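Local coordinates for oxidoreductase protein (Agrobacterium radiobacter, PDB 5UI9) that probably catalyses an NAD-dependent oxidation or reduction, as a Gfo/Idh/MocA-family enzyme that binds NAD+ and a dihydroxy-methylpropanoic acid, at residues A[155-160]-A[239-244]; A[259-264]-A[276-281]. All blocks are in the same frame, centred on the assembly; numbering follows the deposited sequence.

Contact 1: A[155-160]-A[239-244]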
ATOM      1  N   PHE A 155       5.246   5.253  -6.201  1.00 28.55           N
ATOM      2  CA  PHE A 155       6.094   6.352  -6.661  1.00 28.60           C
ATOM      3  C   PHE A 155       5.748   7.531  -5.771  1.00 29.12           C
ATOM      4  O   PHE A 155       4.733   8.202  -5.991  1.00 27.25           O
ATOM      5  CB  PHE A 155       5.812   6.651  -8.141  1.00 28.83           C
ATOM      6  CG  PHE A 155       6.737   7.680  -8.764  1.00 28.98           C
ATOM      7  CD1 PHE A 155       6.563   9.042  -8.533  1.00 28.84           C
ATOM      8  CD2 PHE A 155       7.743   7.285  -9.644  1.00 29.22           C
ATOM      9  CE1 PHE A 155       7.401   9.979  -9.120  1.00 29.35           C
ATOM     10  CE2 PHE A 155       8.578   8.219 -10.236  1.00 29.17           C
ATOM     11  CZ  PHE A 155       8.405   9.569  -9.972  1.00 29.24           C
ATOM     12  N   ARG A 156       6.563   7.743  -4.740  1.00 28.67           N
ATOM     13  CA  ARG A 156       6.336   8.810  -3.761  1.00 29.28           C
ATOM     14  C   ARG A 156       7.577   9.686  -3.755  1.00 28.90           C
ATOM     15  O   ARG A 156       8.674   9.207  -3.477  1.00 30.54           O
ATOM     16  CB  ARG A 156       6.068   8.241  -2.365  1.00 29.47           C
ATOM     17  CG  ARG A 156       4.999   7.155  -2.325  1.00 29.18           C
ATOM     18  CD  ARG A 156       4.533   6.879  -0.896  1.00 29.28           C
ATOM     19  NE  ARG A 156       3.613   7.929  -0.436  1.00 29.64           N
ATOM     20  CZ  ARG A 156       2.335   8.047  -0.799  1.00 29.69           C
ATOM     21  NH1 ARG A 156       1.772   7.185  -1.650  1.00 30.29           N
ATOM     22  NH2 ARG A 156       1.609   9.057  -0.322  1.00 30.26           N
ATOM     23  N   SER A 157       7.382  10.960  -4.077  1.00 28.34           N
ATOM     24  CA  SER A 157       8.464  11.887  -4.385  1.00 29.20           C
ATOM     25  C   SER A 157       8.144  13.282  -3.875  1.00 29.71           C
ATOM     26  O   SER A 157       6.976  13.628  -3.692  1.00 28.94           O
ATOM     27  CB  SER A 157       8.661  11.951  -5.902  1.00 28.35           C
ATOM     28  OG  SER A 157       9.695  12.849  -6.243  1.00 27.93           O
ATOM     29  N   GLY A 158       9.195  14.055  -3.623  1.00 29.39           N
ATOM     30  CA  GLY A 158       9.096  15.493  -3.374  1.00 31.71           C
ATOM     31  C   GLY A 158       9.870  16.304  -4.405  1.00 32.55           C
ATOM     32  O   GLY A 158      10.211  17.454  -4.148  1.00 32.58           O
ATOM     33  N   PHE A 159      10.119  15.712  -5.578  1.00 33.81           N
ATOM     34  CA  PHE A 159      10.948  16.326  -6.621  1.00 34.43           C
ATOM     35  C   PHE A 159      10.189  17.470  -7.290  1.00 34.94           C
ATOM     36  O   PHE A 159       8.987  17.359  -7.545  1.00 33.96           O
ATOM     37  CB  PHE A 159      11.339  15.274  -7.671  1.00 36.62           C
ATOM     38  CG  PHE A 159      12.252  15.788  -8.756  1.00 36.75           C
ATOM     39  CD1 PHE A 159      13.589  16.062  -8.487  1.00 37.19           C
ATOM     40  CD2 PHE A 159      11.775  15.984 -10.052  1.00 36.73           C
ATOM     41  CE1 PHE A 159      14.435  16.531  -9.488  1.00 38.87           C
ATOM     42  CE2 PHE A 159      12.612  16.453 -11.053  1.00 37.12           C
ATOM     43  CZ  PHE A 159      13.944  16.724 -10.773  1.00 37.83           C
ATOM     44  N   ASP A 160      10.904  18.556  -7.590  1.00 35.51           N
ATOM     45  CA  ASP A 160      10.328  19.719  -8.256  1.00 35.31           C
ATOM     46  C   ASP A 160      10.224  19.455  -9.774  1.00 34.97           C
ATOM     47  O   ASP A 160      11.016  19.979 -10.563  1.00 33.56           O
ATOM     48  CB  ASP A 160      11.172  20.967  -7.932  1.00 36.08           C
ATOM     49  CG  ASP A 160      10.602  22.259  -8.524  1.00 37.92           C
ATOM     50  OD1 ASP A 160       9.447  22.285  -9.002  1.00 38.23           O
ATOM     51  OD2 ASP A 160      11.337  23.266  -8.513  1.00 39.34           O
ATOM     52  N   GLU A 239      15.768  11.800  -1.744  1.00 33.95           N
ATOM     53  CA  GLU A 239      14.774  11.954  -2.812  1.00 33.67           C
ATOM     54  C   GLU A 239      14.843  10.757  -3.772  1.00 33.77           C
ATOM     55  O   GLU A 239      15.846  10.588  -4.462  1.00 34.11           O
ATOM     56  CB  GLU A 239      15.012  13.272  -3.576  1.00 34.08           C
ATOM     57  CG  GLU A 239      14.103  13.520  -4.782  1.00 34.01           C
ATOM     58  CD  GLU A 239      12.636  13.260  -4.488  1.00 34.58           C
ATOM     59  OE1 GLU A 239      12.087  13.889  -3.558  1.00 33.00           O
ATOM     60  OE2 GLU A 239      12.030  12.414  -5.184  1.00 34.29           O
ATOM     61  N   PRO A 240      13.779   9.927  -3.825  1.00 31.79           N
ATOM     62  CA  PRO A 240      13.849   8.745  -4.693  1.00 31.80           C
ATOM     63  C   PRO A 240      13.576   8.952  -6.196  1.00 31.17           C
ATOM     64  O   PRO A 240      13.699   7.982  -6.943  1.00 29.90           O
ATOM     65  CB  PRO A 240      12.766   7.838  -4.104  1.00 32.24           C
ATOM     66  CG  PRO A 240      11.755   8.787  -3.614  1.00 31.95           C
ATOM     67  CD  PRO A 240      12.532   9.932  -3.038  1.00 31.81           C
ATOM     68  N   PHE A 241      13.195  10.161  -6.637  1.00 31.10           N
ATOM     69  CA  PHE A 241      12.823  10.400  -8.044  1.00 31.79           C
ATOM     70  C   PHE A 241      13.909   9.858  -8.997  1.00 31.75           C
ATOM     71  O   PHE A 241      15.088  10.145  -8.769  1.00 31.57           O
ATOM     72  CB  PHE A 241      12.593  11.904  -8.297  1.00 32.69           C
ATOM     73  CG  PHE A 241      12.239  12.248  -9.727  1.00 33.65           C
ATOM     74  CD1 PHE A 241      13.235  12.511 -10.667  1.00 35.30           C
ATOM     75  CD2 PHE A 241      10.909  12.323 -10.133  1.00 33.57           C
ATOM     76  CE1 PHE A 241      12.917  12.823 -11.982  1.00 35.29           C
ATOM     77  CE2 PHE A 241      10.580  12.630 -11.447  1.00 34.96           C
ATOM     78  CZ  PHE A 241      11.587  12.887 -12.373  1.00 36.15           C
ATOM     79  N   PRO A 242      13.564   9.094 -10.049  1.00 32.43           N
ATOM     80  CA  PRO A 242      12.208   8.728 -10.467  1.00 31.77           C
ATOM     81  C   PRO A 242      11.950   7.226 -10.286  1.00 31.84           C
ATOM     82  O   PRO A 242      11.430   6.551 -11.194  1.00 32.99           O
ATOM     83  CB  PRO A 242      12.244   9.076 -11.955  1.00 33.06           C
ATOM     84  CG  PRO A 242      13.629   8.669 -12.355  1.00 33.25           C
ATOM     85  CD  PRO A 242      14.519   8.829 -11.138  1.00 32.56           C
ATOM     86  N   GLU A 243      12.323   6.701  -9.126  1.00 30.58           N
ATOM     87  CA  GLU A 243      12.213   5.276  -8.864  1.00 30.23           C
ATOM     88  C   GLU A 243      10.803   4.891  -8.449  1.00 29.42           C
ATOM     89  O   GLU A 243      10.205   5.538  -7.582  1.00 30.07           O
ATOM     90  CB  GLU A 243      13.168   4.859  -7.747  1.00 31.55           C
ATOM     91  CG  GLU A 243      14.630   5.052  -8.074  1.00 31.65           C
ATOM     92  CD  GLU A 243      15.507   4.939  -6.844  1.00 33.66           C
ATOM     93  OE1 GLU A 243      16.351   5.827  -6.619  1.00 36.01           O
ATOM     94  OE2 GLU A 243      15.336   3.975  -6.079  1.00 32.62           O
ATOM     95  N   THR A 244      10.300   3.817  -9.056  1.00 29.24           N
ATOM     96  CA  THR A 244       9.078   3.151  -8.632  1.00 28.66           C
ATOM     97  C   THR A 244       9.462   1.924  -7.791  1.00 29.73           C
ATOM     98  O   THR A 244      10.189   1.044  -8.268  1.00 30.64           O
ATOM     99  CB  THR A 244       8.236   2.710  -9.849  1.00 29.17           C
ATOM    100  OG1 THR A 244       7.910   3.851 -10.660  1.00 28.16           O
ATOM    101  CG2 THR A 244       6.944   2.013  -9.399  1.00 29.68           C
TER
HETATM  102  O   HOH W   1       9.218   5.996  -4.889  1.00 34.25           O
HETATM  103  O   HOH W   2      13.029  16.344  -2.915  1.00 46.25           O
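The carboxylate of Glu-239 is bound by three donors from two separate pieces of chain, two of them backbone amides. OE2 takes the hydroxyl of Ser-157 at 2.6 Å from OG, a bond that arrives from above the carboxylate plane, and also the amide of Phe-241, which meets its anti side. OE1 receives Gly-158 N at 2.9 Å on the syn side, and water 2 donates to the same oxygen. A bend at chi2 (47°) turns the carboxylate toward the Ser-157 hydroxyl and Gly-158 amide and toward Phe-241 N of its own loop. Ser-157 OG accepts in turn from Phe-159 N at 3.0 Å, closing an ST turn where the chain leaves strand 148-156.

Beside this polar cluster, the rings of Phe-159 and Phe-241 stack face to face, centroids 4.1 Å apart and planes 13° from parallel. Pro-242, which follows a cis peptide bond, lays CB over the opposite face of Phe-241, so that ring is sandwiched. Phe-155 meets Phe-241 at CZ to CD2, 3.7 Å, while Thr-244 OG1 and Pro-242 O lie at its edge. Further along, water 1 joins Arg-156 N to Glu-243 O. The guanidinium of Arg-156 leads elsewhere, forming salt bridges with Asp-229 and with Asp-249 of the second subunit.

Trp-288, which lines the pocket of the bound dihydroxy acid, packs edge-to-face with Phe-241. Three donors and a water would be expected to stabilise Glu-239 as a carboxylate; its bonds to Ser-157 and Gly-158 tie the turn to the loop that carries Phe-241.

Contact 2: A[259-264]-A[276-281]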
ATOM      1  N   GLN A 259      14.414   1.169  -2.765  1.00 35.54           N
ATOM      2  CA  GLN A 259      15.193   2.376  -3.095  1.00 40.04           C
ATOM      3  C   GLN A 259      16.647   2.053  -3.453  1.00 36.79           C
ATOM      4  O   GLN A 259      17.260   1.207  -2.831  1.00 36.72           O
ATOM      5  CB  GLN A 259      15.124   3.378  -1.917  1.00 46.15           C
ATOM      6  CG  GLN A 259      16.241   4.427  -1.799  1.00 53.37           C
ATOM      7  CD  GLN A 259      15.926   5.734  -2.496  1.00 58.32           C
ATOM      8  OE1 GLN A 259      15.104   6.517  -2.009  1.00 58.56           O
ATOM      9  NE2 GLN A 259      16.609   6.003  -3.617  1.00 59.64           N
ATOM     10  N   GLY A 260      17.189   2.761  -4.439  1.00 36.21           N
ATOM     11  CA  GLY A 260      18.548   2.525  -4.933  1.00 36.13           C
ATOM     12  C   GLY A 260      18.655   1.333  -5.870  1.00 35.89           C
ATOM     13  O   GLY A 260      19.744   0.804  -6.061  1.00 35.05           O
ATOM     14  N   TYR A 261      17.524   0.916  -6.444  1.00 35.71           N
ATOM     15  CA  TYR A 261      17.440  -0.188  -7.410  1.00 37.23           C
ATOM     16  C   TYR A 261      17.908  -1.544  -6.880  1.00 39.57           C
ATOM     17  O   TYR A 261      18.417  -2.374  -7.636  1.00 40.33           O
ATOM     18  CB  TYR A 261      18.188   0.170  -8.696  1.00 35.34           C
ATOM     19  CG  TYR A 261      17.785   1.505  -9.252  1.00 34.37           C
ATOM     20  CD1 TYR A 261      16.562   1.658  -9.886  1.00 33.23           C
ATOM     21  CD2 TYR A 261      18.620   2.621  -9.146  1.00 34.93           C
ATOM     22  CE1 TYR A 261      16.171   2.879 -10.410  1.00 33.05           C
ATOM     23  CE2 TYR A 261      18.237   3.857  -9.664  1.00 33.88           C
ATOM     24  CZ  TYR A 261      17.012   3.974 -10.300  1.00 33.32           C
ATOM     25  OH  TYR A 261      16.596   5.178 -10.814  1.00 33.45           O
ATOM     26  N   ARG A 262      17.715  -1.771  -5.586  1.00 41.48           N
ATOM     27  CA  ARG A 262      18.056  -3.042  -4.977  1.00 43.80           C
ATOM     28  C   ARG A 262      16.897  -4.017  -5.167  1.00 40.65           C
ATOM     29  O   ARG A 262      15.766  -3.709  -4.810  1.00 40.39           O
ATOM     30  CB  ARG A 262      18.363  -2.847  -3.498  1.00 51.14           C
ATOM     31  CG  ARG A 262      18.936  -4.093  -2.844  1.00 62.08           C
ATOM     32  CD  ARG A 262      19.682  -3.777  -1.559  1.00 71.11           C
ATOM     33  NE  ARG A 262      18.789  -3.509  -0.428  1.00 75.74           N
ATOM     34  CZ  ARG A 262      18.160  -4.438   0.299  1.00 81.63           C
ATOM     35  NH1 ARG A 262      18.297  -5.739   0.033  1.00 83.41           N
ATOM     36  NH2 ARG A 262      17.377  -4.061   1.310  1.00 82.93           N
ATOM     37  N   LEU A 263      17.191  -5.191  -5.721  1.00 39.82           N
ATOM     38  CA  LEU A 263      16.179  -6.185  -6.077  1.00 40.26           C
ATOM     39  C   LEU A 263      16.375  -7.453  -5.247  1.00 42.80           C
ATOM     40  O   LEU A 263      17.320  -8.213  -5.478  1.00 42.13           O
ATOM     41  CB  LEU A 263      16.268  -6.492  -7.578  1.00 39.56           C
ATOM     42  CG  LEU A 263      15.325  -7.526  -8.191  1.00 40.46           C
ATOM     43  CD1 LEU A 263      13.873  -7.192  -7.900  1.00 40.96           C
ATOM     44  CD2 LEU A 263      15.568  -7.596  -9.692  1.00 41.35           C
ATOM     45  N   GLU A 264      15.488  -7.656  -4.273  1.00 43.20           N
ATOM     46  CA  GLU A 264      15.479  -8.853  -3.427  1.00 44.33           C
ATOM     47  C   GLU A 264      14.473  -9.850  -3.959  1.00 42.62           C
ATOM     48  O   GLU A 264      13.287  -9.543  -4.045  1.00 40.03           O
ATOM     49  CB  GLU A 264      15.082  -8.519  -1.992  1.00 47.47           C
ATOM     50  CG  GLU A 264      16.242  -8.391  -1.035  1.00 52.65           C
ATOM     51  CD  GLU A 264      15.782  -8.126   0.388  1.00 55.12           C
ATOM     52  OE1 GLU A 264      14.799  -8.757   0.843  1.00 54.24           O
ATOM     53  OE2 GLU A 264      16.415  -7.277   1.047  1.00 59.65           O
ATOM     54  N   ALA A 276      19.798  -3.674  -9.775  1.00 38.85           N
ATOM     55  CA  ALA A 276      19.022  -3.418 -10.986  1.00 38.71           C
ATOM     56  C   ALA A 276      19.146  -1.962 -11.467  1.00 37.80           C
ATOM     57  O   ALA A 276      18.231  -1.443 -12.112  1.00 40.15           O
ATOM     58  CB  ALA A 276      17.564  -3.789 -10.746  1.00 38.32           C
ATOM     59  N   SER A 277      20.276  -1.314 -11.172  1.00 35.37           N
ATOM     60  CA  SER A 277      20.485   0.085 -11.526  1.00 33.87           C
ATOM     61  C   SER A 277      20.477   0.303 -13.034  1.00 34.17           C
ATOM     62  O   SER A 277      20.859  -0.586 -13.800  1.00 36.09           O
ATOM     63  CB  SER A 277      21.812   0.596 -10.980  1.00 33.95           C
ATOM     64  OG  SER A 277      21.765   0.693  -9.580  1.00 34.90           O
ATOM     65  N   PRO A 278      20.065   1.502 -13.464  1.00 33.12           N
ATOM     66  CA  PRO A 278      20.110   1.807 -14.877  1.00 31.90           C
ATOM     67  C   PRO A 278      21.515   2.195 -15.301  1.00 31.83           C
ATOM     68  O   PRO A 278      22.350   2.559 -14.472  1.00 31.34           O
ATOM     69  CB  PRO A 278      19.172   3.006 -14.992  1.00 32.23           C
ATOM     70  CG  PRO A 278      19.366   3.727 -13.706  1.00 32.21           C
ATOM     71  CD  PRO A 278      19.589   2.652 -12.673  1.00 32.39           C
ATOM     72  N   GLN A 279      21.758   2.103 -16.596  1.00 30.23           N
ATOM     73  CA  GLN A 279      22.965   2.621 -17.197  1.00 31.30           C
ATOM     74  C   GLN A 279      22.922   4.141 -17.184  1.00 32.73           C
ATOM     75  O   GLN A 279      21.867   4.753 -16.972  1.00 31.51           O
ATOM     76  CB  GLN A 279      23.092   2.117 -18.637  1.00 31.28           C
ATOM     77  CG  GLN A 279      23.283   0.609 -18.743  1.00 31.08           C
ATOM     78  CD  GLN A 279      23.508   0.153 -20.177  1.00 31.72           C
ATOM     79  OE1 GLN A 279      24.560  -0.396 -20.513  1.00 32.38           O
ATOM     80  NE2 GLN A 279      22.527   0.399 -21.030  1.00 30.75           N
ATOM     81  N   LEU A 280      24.081   4.740 -17.416  1.00 35.52           N
ATOM     82  CA  LEU A 280      24.208   6.175 -17.528  1.00 36.39           C
ATOM     83  C   LEU A 280      24.713   6.482 -18.931  1.00 36.12           C
ATOM     84  O   LEU A 280      25.902   6.319 -19.231  1.00 35.88           O
ATOM     85  CB  LEU A 280      25.170   6.702 -16.459  1.00 40.08           C
ATOM     86  CG  LEU A 280      25.321   8.222 -16.348  1.00 43.78           C
ATOM     87  CD1 LEU A 280      23.987   8.888 -16.019  1.00 44.09           C
ATOM     88  CD2 LEU A 280      26.367   8.549 -15.291  1.00 46.06           C
ATOM     89  N   LEU A 281      23.807   6.921 -19.798  1.00 34.33           N
ATOM     90  CA  LEU A 281      24.162   7.222 -21.177  1.00 34.96           C
ATOM     91  C   LEU A 281      24.991   8.501 -21.217  1.00 36.09           C
ATOM     92  O   LEU A 281      24.950   9.305 -20.271  1.00 34.47           O
ATOM     93  CB  LEU A 281      22.904   7.341 -22.036  1.00 35.73           C
ATOM     94  CG  LEU A 281      22.046   6.065 -22.098  1.00 36.18           C
ATOM     95  CD1 LEU A 281      20.773   6.323 -22.889  1.00 34.76           C
ATOM     96  CD2 LEU A 281      22.832   4.897 -22.691  1.00 38.27           C
TER
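Tyr-261 and Pro-278 cross at about a right angle, the proline setting its CD over one face of the tyrosine ring. Pro-278 CD makes a CH-pi contact 3.6 Å from the ring centroid and 16° off the normal, displaced toward the CE2 side, where CD comes to 3.5 Å from Tyr-261 CE2. With chi1 at -51°, CG of Tyr-261 lies opposite its own carbonyl carbon, which carries the ring out along 276-278. Nearer the backbone, Tyr-261 CB packs against Ser-277 N at 3.6 Å. The Ser-277 hydroxyl approaches the ring obliquely, Ser-277 OG lying 3.7 Å from Tyr-261 CD2, and is held by Asp-275.

A single hydrogen bond joins the two backbones: Ala-276 N donates to Tyr-261 O at 2.9 Å. Ala-276 O is buried without a polar partner in the model. The methyl of Ala-276 comes loosely to 4.4 Å from Leu-263 CB, an apolar approach. A G1 beta bulge sets Tyr-261 and Arg-262 opposite the single residue Ser-258, at the turn from strand 253-258 into 262-266.

The pairing of Leu-263 with Ser-274 places the contact at the end of the antiparallel hairpin 262-266/271-275, where the second strand of the pair gives way to the loop before helix 289-308. Asn-290 of that helix touches both Tyr-261 and Pro-278, while helix 131-141 reaches Tyr-261 and Ala-276 through Pro-132 and Leu-263 through Ala-135, so this end of the hairpin is packed against two helices.

Overall arrangement
Contacts 1 and 2 follow one another along the chain, their centres 14 Å apart, and both reach the same mixed sheet. Glu-243 of contact 1 bridges them: its OE2 lies 2.8 Å from Gly-260 N, a probable hydrogen bond, and its CG packs 3.4 Å from Tyr-261 OH. Pro-240 also touches Gln-259. Contact 1 is closer to the bound ligands, with the Phe-241 side chain about 5 Å from the dihydroxy acid and about 8 Å from NAD, whereas the Tyr-261 side chain of contact 2 is about 12 Å from either ligand. Through Trp-288, contact 1 adjoins the lining of the acid pocket; contact 2 lies farther out.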